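Local coordinates for protein carboxylesterase (Uncultured bacterium, PDB 5GMX) that hydrolyses carboxylic esters as a family VIII carboxylesterase with a beta-lactamase-like fold, and also cleaves oxyimino cephalosporins, at residues E128-A133 against A244-T249; A133-W138 against A261-A266; K140-L145 against F165-G170. All coordinates share one frame; numbering follows the deposited sequence.

Interaction 1 of 3, residues E128-A133 against A244-T249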
loop_
_atom_site.group_PDB
_atom_site.type_symbol
_atom_site.label_atom_id
_atom_site.label_comp_id
_atom_site.label_asym_id
_atom_site.label_seq_id
_atom_site.Cartn_x
_atom_site.Cartn_y
_atom_site.Cartn_z
ATOM N N GLU A 128 -1.175 -2.852 -24.384
ATOM C CA GLU A 128 -0.442 -1.959 -25.267
ATOM C C GLU A 128 0.478 -1.025 -24.492
ATOM O O GLU A 128 0.241 -0.724 -23.319
ATOM C CB GLU A 128 -1.423 -1.174 -26.136
ATOM C CG GLU A 128 -2.184 -2.079 -27.107
ATOM C CD GLU A 128 -3.335 -1.384 -27.808
ATOM O OE1 GLU A 128 -3.778 -0.320 -27.321
ATOM O OE2 GLU A 128 -3.796 -1.909 -28.846
ATOM N N ARG A 129 1.531 -0.575 -25.165
ATOM C CA ARG A 129 2.522 0.305 -24.568
ATOM C C ARG A 129 1.881 1.618 -24.138
ATOM O O ARG A 129 1.215 2.277 -24.932
ATOM C CB ARG A 129 3.658 0.552 -25.562
ATOM C CG ARG A 129 5.003 0.866 -24.929
ATOM C CD ARG A 129 6.140 0.644 -25.923
ATOM N NE ARG A 129 5.801 1.105 -27.267
ATOM C CZ ARG A 129 5.884 2.370 -27.673
ATOM N NH1 ARG A 129 6.299 3.314 -26.834
ATOM N NH2 ARG A 129 5.554 2.690 -28.919
ATOM N N VAL A 130 2.099 2.005 -22.885
ATOM C CA VAL A 130 1.512 3.233 -22.363
ATOM C C VAL A 130 2.579 4.232 -21.915
ATOM O O VAL A 130 3.664 3.850 -21.477
ATOM C CB VAL A 130 0.553 2.950 -21.175
ATOM C CG1 VAL A 130 -0.585 2.038 -21.604
ATOM C CG2 VAL A 130 1.302 2.351 -20.005
ATOM N N GLU A 131 2.263 5.516 -22.054
ATOM C CA GLU A 131 3.103 6.584 -21.530
ATOM C C GLU A 131 2.691 6.873 -20.084
ATOM O O GLU A 131 1.637 6.424 -19.639
ATOM C CB GLU A 131 2.968 7.853 -22.384
ATOM C CG GLU A 131 3.194 7.665 -23.883
ATOM C CD GLU A 131 4.603 7.209 -24.231
ATOM O OE1 GLU A 131 5.562 7.647 -23.559
ATOM O OE2 GLU A 131 4.750 6.416 -25.188
HETATM N N MSE A 132 3.515 7.620 -19.356
HETATM C CA MSE A 132 3.178 8.036 -17.995
HETATM C C MSE A 132 1.936 8.927 -17.983
HETATM O O MSE A 132 1.072 8.834 -17.089
HETATM C CB MSE A 132 4.357 8.771 -17.358
HETATM C CG MSE A 132 5.563 7.893 -17.094
HETATM SE SE MSE A 132 5.187 6.628 -15.663
HETATM C CE MSE A 132 6.866 5.609 -15.671
ATOM N N ALA A 133 1.852 9.798 -18.985
ATOM C CA ALA A 133 0.687 10.660 -19.138
ATOM C C ALA A 133 -0.576 9.818 -19.217
ATOM O O ALA A 133 -1.629 10.222 -18.726
ATOM C CB ALA A 133 0.823 11.539 -20.378
ATOM N N ALA A 244 6.605 -3.698 -18.151
ATOM C CA ALA A 244 7.132 -2.855 -19.219
ATOM C C ALA A 244 6.170 -1.757 -19.643
ATOM O O ALA A 244 6.560 -0.842 -20.373
ATOM C CB ALA A 244 7.499 -3.712 -20.421
ATOM N N HIS A 245 4.918 -1.849 -19.193
ATOM C CA HIS A 245 3.876 -0.916 -19.623
ATOM C C HIS A 245 3.211 -0.171 -18.455
ATOM O O HIS A 245 2.101 -0.520 -18.051
ATOM C CB HIS A 245 2.790 -1.655 -20.422
ATOM C CG HIS A 245 3.271 -2.245 -21.711
ATOM N ND1 HIS A 245 2.505 -3.112 -22.462
ATOM C CD2 HIS A 245 4.440 -2.102 -22.379
ATOM C CE1 HIS A 245 3.182 -3.478 -23.537
ATOM N NE2 HIS A 245 4.358 -2.876 -23.511
ATOM N N PRO A 246 3.871 0.868 -17.919
ATOM C CA PRO A 246 5.212 1.347 -18.249
ATOM C C PRO A 246 6.222 0.803 -17.244
ATOM O O PRO A 246 5.821 0.236 -16.225
ATOM C CB PRO A 246 5.065 2.859 -18.121
ATOM C CG PRO A 246 4.111 3.007 -16.946
ATOM C CD PRO A 246 3.221 1.761 -16.940
ATOM N N PRO A 247 7.521 0.935 -17.532
ATOM C CA PRO A 247 8.467 0.531 -16.487
ATOM C C PRO A 247 8.635 1.631 -15.436
ATOM O O PRO A 247 8.880 2.780 -15.794
ATOM C CB PRO A 247 9.770 0.285 -17.257
ATOM C CG PRO A 247 9.603 0.968 -18.589
ATOM C CD PRO A 247 8.190 1.460 -18.733
ATOM N N LEU A 248 8.503 1.279 -14.161
ATOM C CA LEU A 248 8.652 2.252 -13.084
ATOM C C LEU A 248 10.110 2.364 -12.674
ATOM O O LEU A 248 10.887 1.435 -12.865
ATOM C CB LEU A 248 7.808 1.871 -11.871
ATOM C CG LEU A 248 6.290 1.797 -12.040
ATOM C CD1 LEU A 248 5.640 1.582 -10.679
ATOM C CD2 LEU A 248 5.718 3.041 -12.743
ATOM N N THR A 249 10.485 3.520 -12.137
ATOM C CA THR A 249 11.856 3.762 -11.698
ATOM C C THR A 249 11.847 4.547 -10.394
ATOM O O THR A 249 10.817 5.088 -10.002
ATOM C CB THR A 249 12.674 4.538 -12.759
ATOM O OG1 THR A 249 12.065 5.815 -12.991
ATOM C CG2 THR A 249 12.750 3.762 -14.080
HETATM O O HOH W 1 5.154 1.658 -21.775
#
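The aromatic part of this contact is a CH-pi interaction in which backbone, not side chain, covers a ring. Arg129 CA stands 3.7 Å from the centroid of the His245 imidazole and 7° off its normal, so the C-H sits squarely over one face. With CG anti to its backbone N (chi1 -153°), the Arg129 side chain crosses the ring at about a right angle and its guanidinium leads away. The imidazole is held by a hydrogen bond from ND1 to Pro126 O, and it meets the ring of Tyr240 edge-to-face.

Apolar contacts continue along the loop at the cis-proline Pro246. Val130 CG2 touches Pro246 CD at 3.7 Å. Met132, a selenomethionine here, is bent at chi2 (-70°), which lays SE 4.0 Å from Pro246 CG and carries CE to 4.1 Å from Leu248 CD2. Leu248 in turn touches the bound phenylmethanesulfonic acid.

No direct hydrogen bond joins 128-133 to 244-249. Instead water 1 donates to Val130 O at 2.7 Å and to Ala244 O at 3.2 Å, bridging two carbonyls that cannot bond to each other.

The chemistry is thus mostly apolar and dispersive, with one water satisfying the facing carbonyls; through Met132 it backs a leucine of the ligand pocket, in the loop between helices 237-244 and 250-253.

Interaction 2 of 3, residues A133-W138 against A261-A266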
loop_
_atom_site.group_PDB
_atom_site.type_symbol
_atom_site.label_atom_id
_atom_site.label_comp_id
_atom_site.label_asym_id
_atom_site.label_seq_id
_atom_site.Cartn_x
_atom_site.Cartn_y
_atom_site.Cartn_z
ATOM N N ALA A 133 1.852 9.798 -18.985
ATOM C CA ALA A 133 0.687 10.660 -19.138
ATOM C C ALA A 133 -0.576 9.818 -19.217
ATOM O O ALA A 133 -1.629 10.222 -18.726
ATOM C CB ALA A 133 0.823 11.539 -20.378
ATOM N N ASP A 134 -0.462 8.643 -19.832
ATOM C CA ASP A 134 -1.583 7.718 -19.926
ATOM C C ASP A 134 -1.986 7.258 -18.534
ATOM O O ASP A 134 -3.170 7.144 -18.220
ATOM C CB ASP A 134 -1.223 6.513 -20.793
ATOM C CG ASP A 134 -0.878 6.905 -22.210
ATOM O OD1 ASP A 134 -1.564 7.793 -22.760
ATOM O OD2 ASP A 134 0.080 6.323 -22.770
ATOM N N LEU A 135 -0.987 7.018 -17.694
ATOM C CA LEU A 135 -1.230 6.648 -16.307
ATOM C C LEU A 135 -1.999 7.740 -15.576
ATOM O O LEU A 135 -2.843 7.449 -14.721
ATOM C CB LEU A 135 0.093 6.380 -15.588
ATOM C CG LEU A 135 0.295 5.013 -14.951
ATOM C CD1 LEU A 135 -0.003 3.918 -15.959
ATOM C CD2 LEU A 135 1.719 4.900 -14.429
ATOM N N TYR A 136 -1.728 8.994 -15.928
ATOM C CA TYR A 136 -2.352 10.100 -15.197
ATOM C C TYR A 136 -3.801 10.362 -15.632
ATOM O O TYR A 136 -4.546 11.043 -14.933
ATOM C CB TYR A 136 -1.513 11.373 -15.334
ATOM C CG TYR A 136 -0.065 11.175 -14.937
ATOM C CD1 TYR A 136 0.305 10.144 -14.080
ATOM C CD2 TYR A 136 0.932 12.009 -15.423
ATOM C CE1 TYR A 136 1.617 9.954 -13.717
ATOM C CE2 TYR A 136 2.250 11.827 -15.061
ATOM C CZ TYR A 136 2.587 10.795 -14.209
ATOM O OH TYR A 136 3.895 10.594 -13.845
ATOM N N ASP A 137 -4.209 9.807 -16.768
ATOM C CA ASP A 137 -5.584 9.979 -17.234
ATOM C C ASP A 137 -6.454 8.829 -16.731
ATOM O O ASP A 137 -6.535 7.771 -17.364
ATOM C CB ASP A 137 -5.630 10.062 -18.762
ATOM C CG ASP A 137 -7.003 10.484 -19.299
ATOM O OD1 ASP A 137 -8.038 10.246 -18.632
ATOM O OD2 ASP A 137 -7.043 11.068 -20.404
ATOM N N TRP A 138 -7.121 9.059 -15.604
ATOM C CA TRP A 138 -7.830 8.006 -14.873
ATOM C C TRP A 138 -8.892 7.265 -15.693
ATOM O O TRP A 138 -8.864 6.028 -15.815
ATOM C CB TRP A 138 -8.486 8.596 -13.624
ATOM C CG TRP A 138 -9.156 7.560 -12.780
ATOM C CD1 TRP A 138 -10.428 7.082 -12.919
ATOM C CD2 TRP A 138 -8.581 6.859 -11.673
ATOM N NE1 TRP A 138 -10.681 6.131 -11.962
ATOM C CE2 TRP A 138 -9.562 5.973 -11.185
ATOM C CE3 TRP A 138 -7.334 6.900 -11.039
ATOM C CZ2 TRP A 138 -9.338 5.137 -10.088
ATOM C CZ3 TRP A 138 -7.111 6.067 -9.949
ATOM C CH2 TRP A 138 -8.108 5.199 -9.486
ATOM N N ALA A 261 -0.575 13.120 -9.484
ATOM C CA ALA A 261 -1.584 12.239 -10.066
ATOM C C ALA A 261 -2.155 11.263 -9.049
ATOM O O ALA A 261 -1.721 11.220 -7.910
ATOM C CB ALA A 261 -0.987 11.469 -11.246
ATOM N N GLU A 262 -3.127 10.466 -9.467
ATOM C CA GLU A 262 -3.577 9.370 -8.623
ATOM C C GLU A 262 -3.244 8.037 -9.289
ATOM O O GLU A 262 -3.869 7.640 -10.266
ATOM C CB GLU A 262 -5.068 9.487 -8.314
ATOM C CG GLU A 262 -5.363 10.687 -7.435
ATOM C CD GLU A 262 -6.734 10.637 -6.797
ATOM O OE1 GLU A 262 -7.114 11.638 -6.143
ATOM O OE2 GLU A 262 -7.413 9.594 -6.918
ATOM N N VAL A 263 -2.203 7.389 -8.776
ATOM C CA VAL A 263 -1.790 6.067 -9.237
ATOM C C VAL A 263 -1.701 5.176 -8.011
ATOM O O VAL A 263 -0.608 4.889 -7.520
ATOM C CB VAL A 263 -0.429 6.102 -9.970
ATOM C CG1 VAL A 263 -0.165 4.775 -10.682
ATOM C CG2 VAL A 263 -0.403 7.238 -10.985
ATOM N N PRO A 264 -2.860 4.736 -7.508
ATOM C CA PRO A 264 -2.970 4.090 -6.192
ATOM C C PRO A 264 -2.292 2.714 -6.088
ATOM O O PRO A 264 -2.283 2.124 -5.012
ATOM C CB PRO A 264 -4.485 3.964 -5.997
ATOM C CG PRO A 264 -5.097 4.950 -6.978
ATOM C CD PRO A 264 -4.173 4.906 -8.151
ATOM N N GLY A 265 -1.734 2.202 -7.179
ATOM C CA GLY A 265 -0.915 1.012 -7.065
ATOM C C GLY A 265 0.514 1.332 -6.636
ATOM O O GLY A 265 1.254 0.437 -6.234
ATOM N N ALA A 266 0.919 2.600 -6.719
ATOM C CA ALA A 266 2.345 2.903 -6.611
ATOM C C ALA A 266 2.754 4.321 -6.195
ATOM O O ALA A 266 3.936 4.553 -5.965
ATOM C CB ALA A 266 3.018 2.579 -7.946
HETATM O O HOH W 2 -4.682 8.209 -12.890
HETATM O O HOH W 3 -4.511 11.010 -11.947
#
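Residues 133-138 face the loop after helix 256-260, with Tyr136 CA and Ala261 CA 5.6 Å apart and the Leu135 and Val263 CA atoms 7.1 Å apart, and no direct hydrogen bond spans the gap. Two waters fill that role: water 2 donates to Leu135 O and Glu262 O, while water 3 donates to Tyr136 O and accepts from Glu262 N at 2.9 Å. Both polar backbone atoms of Glu262 are therefore bound to water. Ala261 CB points at the helix and meets Tyr136 CD1 at 3.4 Å, obliquely to the ring, whose edge also receives Val263 CG2. Within the beta-lactamase-like fold this loop runs on toward the ligand pocket: Gly265 O accepts a hydrogen bond from Lys74 NZ, a pocket residue and probably the lysine of an SxxK motif. The Leu135 and Val263 side chains cross at about a right angle, with Leu135 CD2 4.2 Å from Val263 CG1. Trp138, its CG anti to the backbone N (chi1 -176°), brings the edge of its six-membered ring against the loop, so that CZ3 lies 3.6 Å from Pro264 CD and 3.6 Å from Glu262 O. Trp138 NE1 is hydrogen-bonded to Glu171 OE1, and the indole stacks on His167.

Interaction 3 of 3, residues K140-L145 against F165-G170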
loop_
_atom_site.group_PDB
_atom_site.type_symbol
_atom_site.label_atom_id
_atom_site.label_comp_id
_atom_site.label_asym_id
_atom_site.label_seq_id
_atom_site.Cartn_x
_atom_site.Cartn_y
_atom_site.Cartn_z
ATOM N N LYS A 140 -9.525 7.216 -18.860
ATOM C CA LYS A 140 -9.024 6.609 -20.086
ATOM C C LYS A 140 -8.322 5.272 -19.799
ATOM O O LYS A 140 -8.560 4.263 -20.478
ATOM C CB LYS A 140 -8.080 7.579 -20.798
ATOM C CG LYS A 140 -7.546 7.077 -22.119
ATOM C CD LYS A 140 -6.756 8.174 -22.819
ATOM C CE LYS A 140 -5.815 7.599 -23.859
ATOM N NZ LYS A 140 -6.590 7.026 -24.993
ATOM N N LEU A 141 -7.460 5.265 -18.785
ATOM C CA LEU A 141 -6.785 4.035 -18.385
ATOM C C LEU A 141 -7.792 2.970 -17.942
ATOM O O LEU A 141 -7.680 1.801 -18.323
ATOM C CB LEU A 141 -5.784 4.304 -17.268
ATOM C CG LEU A 141 -4.919 3.090 -16.935
ATOM C CD1 LEU A 141 -3.973 2.789 -18.084
ATOM C CD2 LEU A 141 -4.142 3.323 -15.653
ATOM N N CYS A 142 -8.781 3.393 -17.154
ATOM C CA CYS A 142 -9.823 2.487 -16.678
ATOM C C CYS A 142 -10.649 1.916 -17.838
ATOM O O CYS A 142 -10.996 0.726 -17.828
ATOM C CB CYS A 142 -10.729 3.202 -15.666
ATOM S SG CYS A 142 -9.919 3.472 -14.045
ATOM N N ALA A 143 -10.978 2.764 -18.815
ATOM C CA ALA A 143 -11.728 2.320 -19.997
ATOM C C ALA A 143 -10.925 1.274 -20.750
ATOM O O ALA A 143 -11.454 0.239 -21.136
ATOM C CB ALA A 143 -12.067 3.496 -20.918
HETATM N N MSE A 144 -9.639 1.548 -20.947
HETATM C CA MSE A 144 -8.751 0.576 -21.566
HETATM C C MSE A 144 -8.699 -0.770 -20.832
HETATM O O MSE A 144 -8.791 -1.834 -21.460
HETATM C CB MSE A 144 -7.352 1.158 -21.662
HETATM C CG MSE A 144 -6.270 0.144 -21.979
HETATM SE SE MSE A 144 -4.547 1.053 -22.060
HETATM C CE MSE A 144 -5.007 2.452 -23.352
ATOM N N LEU A 145 -8.544 -0.734 -19.508
ATOM C CA LEU A 145 -8.486 -1.978 -18.737
ATOM C C LEU A 145 -9.791 -2.763 -18.783
ATOM O O LEU A 145 -9.762 -3.986 -18.878
ATOM C CB LEU A 145 -8.100 -1.711 -17.281
ATOM C CG LEU A 145 -6.650 -1.261 -17.115
ATOM C CD1 LEU A 145 -6.362 -0.883 -15.674
ATOM C CD2 LEU A 145 -5.700 -2.349 -17.612
ATOM N N PHE A 165 -3.429 -2.052 -10.279
ATOM C CA PHE A 165 -4.307 -2.498 -9.175
ATOM C C PHE A 165 -5.125 -1.342 -8.588
ATOM O O PHE A 165 -6.329 -1.474 -8.335
ATOM C CB PHE A 165 -3.481 -3.167 -8.064
ATOM C CG PHE A 165 -4.279 -3.540 -6.830
ATOM C CD1 PHE A 165 -4.950 -4.747 -6.768
ATOM C CD2 PHE A 165 -4.321 -2.705 -5.726
ATOM C CE1 PHE A 165 -5.674 -5.100 -5.637
ATOM C CE2 PHE A 165 -5.041 -3.053 -4.594
ATOM C CZ PHE A 165 -5.715 -4.256 -4.551
ATOM N N GLY A 166 -4.451 -0.215 -8.370
ATOM C CA GLY A 166 -5.069 0.958 -7.788
ATOM C C GLY A 166 -6.195 1.509 -8.637
ATOM O O GLY A 166 -7.209 1.970 -8.111
ATOM N N HIS A 167 -6.029 1.443 -9.958
ATOM C CA HIS A 167 -7.055 1.918 -10.877
ATOM C C HIS A 167 -8.306 1.039 -10.897
ATOM O O HIS A 167 -9.421 1.559 -10.918
ATOM C CB HIS A 167 -6.497 2.024 -12.297
ATOM C CG HIS A 167 -5.715 3.277 -12.541
ATOM N ND1 HIS A 167 -4.396 3.413 -12.170
ATOM C CD2 HIS A 167 -6.076 4.460 -13.093
ATOM C CE1 HIS A 167 -3.969 4.620 -12.499
ATOM N NE2 HIS A 167 -4.970 5.278 -13.055
ATOM N N ILE A 168 -8.141 -0.282 -10.917
ATOM C CA ILE A 168 -9.311 -1.153 -11.006
ATOM C C ILE A 168 -10.047 -1.218 -9.658
ATOM O O ILE A 168 -11.296 -1.097 -9.599
ATOM C CB ILE A 168 -8.933 -2.570 -11.509
ATOM C CG1 ILE A 168 -7.844 -3.197 -10.640
ATOM C CG2 ILE A 168 -8.459 -2.503 -12.955
ATOM C CD1 ILE A 168 -7.294 -4.509 -11.192
ATOM N N ALA A 169 -9.278 -1.377 -8.579
ATOM C CA ALA A 169 -9.860 -1.343 -7.237
ATOM C C ALA A 169 -10.568 -0.006 -7.007
ATOM O O ALA A 169 -11.748 0.061 -6.607
ATOM C CB ALA A 169 -8.776 -1.562 -6.182
ATOM N N GLY A 170 -9.838 1.056 -7.326
ATOM C CA GLY A 170 -10.307 2.415 -7.141
ATOM C C GLY A 170 -11.537 2.734 -7.965
ATOM O O GLY A 170 -12.407 3.474 -7.518
#
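Leu141 lays its CD2 methyl over the centre of one face of the His167 imidazole, a CH-pi contact. The setting is a near-perpendicular packing of two helices in the helical region of the beta-lactamase-like fold: the local axes of 140-145 and 165-170 approach to 9.9 Å at a signed crossing angle of -85°. Closest backbone approach falls at Cys142 and His167, whose CA atoms are 6.5 Å apart.

His167 contributes the largest share of the buried surface. Its CG is anti to the carbonyl carbon and its ring is turned so that a face is offered to Leu141, which reaches it with CG anti to its own backbone N. Segment 140-145 supplies two partners to this one imidazole, Leu141 over a face and Cys142 at the edge. Cys142 comes from another direction: SG lies at the ring edge, 5.1 Å from the centroid and 89° off the normal, and is 3.7 Å from His167 O. No hydrogen bond links the two segments.

One turn after Leu141, Leu145 extends the apolar seam and crosses Ile168 at about a right angle. Ile168 has CG1 in the crowded position between backbone N and carbonyl carbon (chi1 55°), which leaves CG2 to meet Leu145 CD1 at 3.8 Å.

Interactions 1 and 2 both use helix 132-136 and share Ala133, their centres 11 Å apart; helix 138-146, which follows and whose first residue, Trp138, already serves interaction 2, carries one side of interaction 3, centred 9 Å from interaction 2 and 14 Å from interaction 1. Along the chain, 140-145 and 165-170 are nested inside the loops closed by the other two, whose own segments alternate. The three form one continuous cluster: Pro246 CG packs on Leu135 CD2 at 4.0 Å, and Pro264 CB on Gly166 CA at 3.5 Å. Helices 132-136, 138-146 and 165-175 are thereby tied to loop 244-249, which supplies Leu248 to the ligand pocket, and to loop 261-266, farther from the ligand.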